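Local coordinates for putative phenazine biosynthesis PhzC/PhzF protein (Clostridium difficile, PDB 4DUN) that is a putative phenazine-biosynthesis-like protein of the PhzF family that probably acts as an isomerase, at residues Thr179-Tyr191 against Trp214-Leu228. Sequence-based numbering, arbitrary orientation. Where two conformers were deposited one is given.
Sequences TAQGSNTDFVSRY and WSEKLGKHKMVAAQL
Parallel pairing of strand 187-191 with strand 222-227, packed on one face by helix 207-218, brings F187 between W214 and A225 in one of the two lobes of this PhzF-family, diaminopimelate epimerase-like fold. F187 and the five-membered ring of W214 form an offset stack, centroids 4.2 Å apart and planes at 13°. F187 CB sits almost on the normal of that five-membered ring, while A225 CB makes a CH-pi contact with the opposite face of the phenyl ring, 3.7 Å from its centroid. M223 SD lies at the phenyl edge, a Met-aromatic contact, and L210 adds to the same apolar layer. The indole is also held at its edge: W214 NE1 donates, close to the ring plane, to T179 OG1 (2.9 Å, 152° at the hydrogen), and that hydroxyl in turn donates a hydrogen bond to V188 O, which also accepts from A180 N on the other face of its carbonyl plane. At the turn before the strand, D186 has CG anti to its carbonyl carbon (chi1 -68°), which brings the carboxylate alongside the start of strand 222-227. D186 OD2 accepts from V224 N at 2.8 Å, on the anti side, while D186 N donates back to V224 O; D186 OD1 takes the salt bridge from K220 NZ at 2.6 Å, on the syn side, and a water links D186 OD2 to the same ammonium. Backbone bonds A226 N to F187 O, S189 N to A226 O and L228 N to S189 O (2.9 Å) continue the pairing, and on the face of the sheet opposite F187, L228 CD1 packs on V188 CB. The carboxylate thus extends the strand pairing by a side-chain bond where the backbone register begins, and the nearby lysine probably stabilises its negative charge.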
# COMPACT_ATOMS: atom_id res chain seq x y z
N THR A 179 -26.42 1.70 -6.14
CA THR A 179 -26.70 3.11 -6.42
C THR A 179 -28.05 3.51 -5.85
O THR A 179 -28.92 2.66 -5.66
CB THR A 179 -26.62 3.37 -7.96
OG1 THR A 179 -26.70 4.77 -8.22
CG2 THR A 179 -27.72 2.65 -8.75
N ALA A 180 -28.24 4.82 -5.56
CA ALA A 180 -29.52 5.37 -5.08
C ALA A 180 -29.52 6.86 -5.30
O ALA A 180 -28.47 7.42 -5.64
CB ALA A 180 -29.71 5.06 -3.59
N GLN A 181 -30.68 7.53 -5.12
CA GLN A 181 -30.71 8.99 -5.20
C GLN A 181 -29.91 9.56 -4.02
O GLN A 181 -29.90 8.96 -2.95
CB GLN A 181 -32.15 9.51 -5.15
CG GLN A 181 -32.79 9.68 -6.50
CD GLN A 181 -34.13 10.34 -6.37
OE1 GLN A 181 -34.24 11.57 -6.25
NE2 GLN A 181 -35.18 9.54 -6.40
N GLY A 182 -29.26 10.71 -4.21
CA GLY A 182 -28.47 11.30 -3.13
C GLY A 182 -29.23 12.28 -2.25
O GLY A 182 -30.25 12.84 -2.66
N SER A 183 -28.70 12.50 -1.02
CA SER A 183 -29.24 13.47 -0.06
C SER A 183 -28.76 14.88 -0.40
O SER A 183 -29.55 15.81 -0.37
CB SER A 183 -28.80 13.10 1.36
OG SER A 183 -27.38 13.14 1.46
N ASN A 184 -27.45 15.02 -0.68
CA ASN A 184 -26.75 16.26 -0.98
C ASN A 184 -26.35 16.32 -2.47
O ASN A 184 -25.93 17.36 -2.96
CB ASN A 184 -25.49 16.34 -0.08
CG ASN A 184 -24.77 17.67 -0.12
OD1 ASN A 184 -25.25 18.68 0.41
ND2 ASN A 184 -23.60 17.69 -0.74
N THR A 185 -26.50 15.21 -3.18
CA THR A 185 -26.15 15.08 -4.60
C THR A 185 -27.32 14.49 -5.38
O THR A 185 -28.28 14.03 -4.76
CB THR A 185 -24.89 14.20 -4.75
OG1 THR A 185 -25.16 12.89 -4.24
CG2 THR A 185 -23.65 14.80 -4.07
N ASP A 186 -27.25 14.48 -6.72
CA ASP A 186 -28.32 13.90 -7.53
C ASP A 186 -28.42 12.40 -7.31
O ASP A 186 -29.53 11.88 -7.16
CB ASP A 186 -28.13 14.21 -9.02
CG ASP A 186 -28.31 15.68 -9.28
OD1 ASP A 186 -29.47 16.14 -9.28
OD2 ASP A 186 -27.29 16.38 -9.41
N PHE A 187 -27.26 11.71 -7.30
CA PHE A 187 -27.22 10.28 -7.07
C PHE A 187 -25.92 9.89 -6.42
O PHE A 187 -24.97 10.68 -6.40
CB PHE A 187 -27.46 9.47 -8.36
CG PHE A 187 -26.44 9.62 -9.47
CD1 PHE A 187 -26.62 10.58 -10.46
CD2 PHE A 187 -25.35 8.76 -9.56
CE1 PHE A 187 -25.73 10.66 -11.54
CE2 PHE A 187 -24.46 8.84 -10.64
CZ PHE A 187 -24.65 9.80 -11.61
N VAL A 188 -25.90 8.67 -5.86
CA VAL A 188 -24.73 8.15 -5.16
C VAL A 188 -24.48 6.75 -5.61
O VAL A 188 -25.40 6.08 -6.10
CB VAL A 188 -24.88 8.21 -3.61
CG1 VAL A 188 -24.99 9.65 -3.10
CG2 VAL A 188 -26.06 7.36 -3.10
N SER A 189 -23.26 6.27 -5.40
CA SER A 189 -22.91 4.87 -5.70
C SER A 189 -21.69 4.45 -4.90
O SER A 189 -21.01 5.27 -4.29
CB SER A 189 -22.67 4.65 -7.20
OG SER A 189 -21.44 5.24 -7.62
N ARG A 190 -21.49 3.15 -4.83
CA ARG A 190 -20.32 2.48 -4.29
C ARG A 190 -19.99 1.37 -5.29
O ARG A 190 -20.90 0.77 -5.87
CB ARG A 190 -20.51 1.96 -2.87
CG ARG A 190 -20.57 3.10 -1.83
CD ARG A 190 -21.01 2.57 -0.50
NE ARG A 190 -19.97 1.76 0.12
CZ ARG A 190 -20.17 0.93 1.14
NH1 ARG A 190 -21.39 0.79 1.67
NH2 ARG A 190 -19.16 0.23 1.64
N TYR A 191 -18.70 1.16 -5.53
CA TYR A 191 -18.24 0.19 -6.52
C TYR A 191 -17.33 -0.83 -5.84
O TYR A 191 -16.33 -0.45 -5.23
CB TYR A 191 -17.50 0.94 -7.66
CG TYR A 191 -17.11 0.07 -8.83
CD1 TYR A 191 -15.95 -0.70 -8.80
CD2 TYR A 191 -17.80 0.13 -10.03
CE1 TYR A 191 -15.56 -1.48 -9.90
CE2 TYR A 191 -17.43 -0.64 -11.14
CZ TYR A 191 -16.30 -1.45 -11.06
OH TYR A 191 -15.93 -2.20 -12.14
N TRP A 214 -29.58 7.77 -14.45
CA TRP A 214 -30.13 8.80 -13.56
C TRP A 214 -30.61 10.02 -14.34
O TRP A 214 -31.57 10.67 -13.91
CB TRP A 214 -29.13 9.17 -12.47
CG TRP A 214 -29.00 8.10 -11.42
CD1 TRP A 214 -27.94 7.26 -11.22
CD2 TRP A 214 -30.00 7.72 -10.46
NE1 TRP A 214 -28.19 6.43 -10.15
CE2 TRP A 214 -29.46 6.67 -9.69
CE3 TRP A 214 -31.30 8.18 -10.17
CZ2 TRP A 214 -30.17 6.06 -8.65
CZ3 TRP A 214 -32.00 7.57 -9.15
CH2 TRP A 214 -31.43 6.54 -8.38
N SER A 215 -30.00 10.30 -15.52
CA SER A 215 -30.48 11.39 -16.38
C SER A 215 -31.96 11.17 -16.76
O SER A 215 -32.73 12.13 -16.70
CB SER A 215 -29.65 11.49 -17.65
OG SER A 215 -30.19 12.48 -18.50
N GLU A 216 -32.33 9.94 -17.12
CA GLU A 216 -33.69 9.57 -17.50
C GLU A 216 -34.64 9.63 -16.29
O GLU A 216 -35.74 10.18 -16.40
CB GLU A 216 -33.70 8.17 -18.15
CG GLU A 216 -35.07 7.68 -18.63
CD GLU A 216 -35.84 8.60 -19.57
OE1 GLU A 216 -37.05 8.80 -19.32
OE2 GLU A 216 -35.24 9.11 -20.54
N LYS A 217 -34.21 9.08 -15.14
CA LYS A 217 -35.00 9.03 -13.91
C LYS A 217 -35.27 10.41 -13.31
O LYS A 217 -36.36 10.65 -12.80
CB LYS A 217 -34.30 8.15 -12.85
CG LYS A 217 -34.36 6.65 -13.13
CD LYS A 217 -35.76 6.05 -12.85
CE LYS A 217 -35.96 4.70 -13.50
NZ LYS A 217 -37.31 4.14 -13.23
N LEU A 218 -34.27 11.31 -13.35
CA LEU A 218 -34.34 12.63 -12.73
C LEU A 218 -34.70 13.76 -13.70
O LEU A 218 -35.02 14.85 -13.25
CB LEU A 218 -33.00 12.95 -12.01
CG LEU A 218 -32.52 11.94 -10.93
CD1 LEU A 218 -31.16 12.32 -10.38
CD2 LEU A 218 -33.53 11.82 -9.76
N GLY A 219 -34.64 13.49 -15.00
CA GLY A 219 -34.92 14.46 -16.06
C GLY A 219 -33.90 15.59 -16.09
O GLY A 219 -34.27 16.75 -16.28
N LYS A 220 -32.61 15.26 -15.90
CA LYS A 220 -31.52 16.24 -15.86
C LYS A 220 -30.35 15.86 -16.77
O LYS A 220 -29.97 14.69 -16.82
CB LYS A 220 -30.98 16.38 -14.42
CG LYS A 220 -31.95 17.00 -13.43
CD LYS A 220 -31.37 17.02 -12.01
CE LYS A 220 -30.54 18.24 -11.73
NZ LYS A 220 -30.30 18.43 -10.28
N HIS A 221 -29.76 16.85 -17.46
CA HIS A 221 -28.61 16.61 -18.33
C HIS A 221 -27.30 16.87 -17.59
O HIS A 221 -26.28 16.31 -17.98
CB HIS A 221 -28.68 17.43 -19.62
CG HIS A 221 -29.61 16.87 -20.65
ND1 HIS A 221 -30.31 17.69 -21.51
CD2 HIS A 221 -29.93 15.58 -20.92
CE1 HIS A 221 -31.02 16.88 -22.28
NE2 HIS A 221 -30.83 15.60 -21.96
N LYS A 222 -27.34 17.72 -16.55
CA LYS A 222 -26.19 18.05 -15.70
C LYS A 222 -26.50 17.62 -14.30
O LYS A 222 -27.55 18.00 -13.77
CB LYS A 222 -25.86 19.54 -15.74
CG LYS A 222 -25.20 20.01 -17.03
CD LYS A 222 -24.77 21.48 -16.96
CE LYS A 222 -23.47 21.70 -16.21
NZ LYS A 222 -23.10 23.13 -16.17
N MET A 223 -25.63 16.81 -13.71
CA MET A 223 -25.83 16.27 -12.37
C MET A 223 -24.54 16.20 -11.60
O MET A 223 -23.45 16.27 -12.19
CB MET A 223 -26.40 14.82 -12.46
CG MET A 223 -27.79 14.73 -13.06
SD MET A 223 -28.31 13.01 -13.33
CE MET A 223 -27.32 12.61 -14.82
N VAL A 224 -24.65 16.06 -10.27
CA VAL A 224 -23.50 15.84 -9.41
C VAL A 224 -23.73 14.48 -8.74
O VAL A 224 -24.85 14.16 -8.33
CB VAL A 224 -23.18 16.99 -8.41
CG1 VAL A 224 -24.23 17.10 -7.30
CG2 VAL A 224 -21.77 16.83 -7.83
N ALA A 225 -22.68 13.66 -8.70
CA ALA A 225 -22.72 12.33 -8.10
C ALA A 225 -21.67 12.22 -7.02
O ALA A 225 -20.63 12.87 -7.08
CB ALA A 225 -22.47 11.27 -9.17
N ALA A 226 -21.94 11.38 -6.04
CA ALA A 226 -20.96 11.10 -4.99
C ALA A 226 -20.69 9.61 -5.01
O ALA A 226 -21.59 8.82 -5.30
CB ALA A 226 -21.47 11.54 -3.62
N GLN A 227 -19.46 9.23 -4.75
CA GLN A 227 -19.08 7.84 -4.58
C GLN A 227 -18.82 7.72 -3.09
O GLN A 227 -17.91 8.38 -2.58
CB GLN A 227 -17.89 7.41 -5.46
CG GLN A 227 -17.72 5.89 -5.40
CD GLN A 227 -17.14 5.29 -6.65
OE1 GLN A 227 -17.38 5.76 -7.77
NE2 GLN A 227 -16.36 4.23 -6.47
N LEU A 228 -19.68 6.97 -2.39
CA LEU A 228 -19.68 6.91 -0.93
C LEU A 228 -18.75 5.84 -0.36
O LEU A 228 -19.13 5.05 0.52
CB LEU A 228 -21.13 6.77 -0.42
CG LEU A 228 -22.08 7.92 -0.79
CD1 LEU A 228 -23.48 7.66 -0.23
CD2 LEU A 228 -21.54 9.31 -0.32
O HOH W 1 -27.16 19.06 -9.91
O HOH W 2 -21.94 7.79 -8.10
O HOH W 3 -19.26 4.13 -9.06
O HOH W 4 -17.12 2.78 -3.81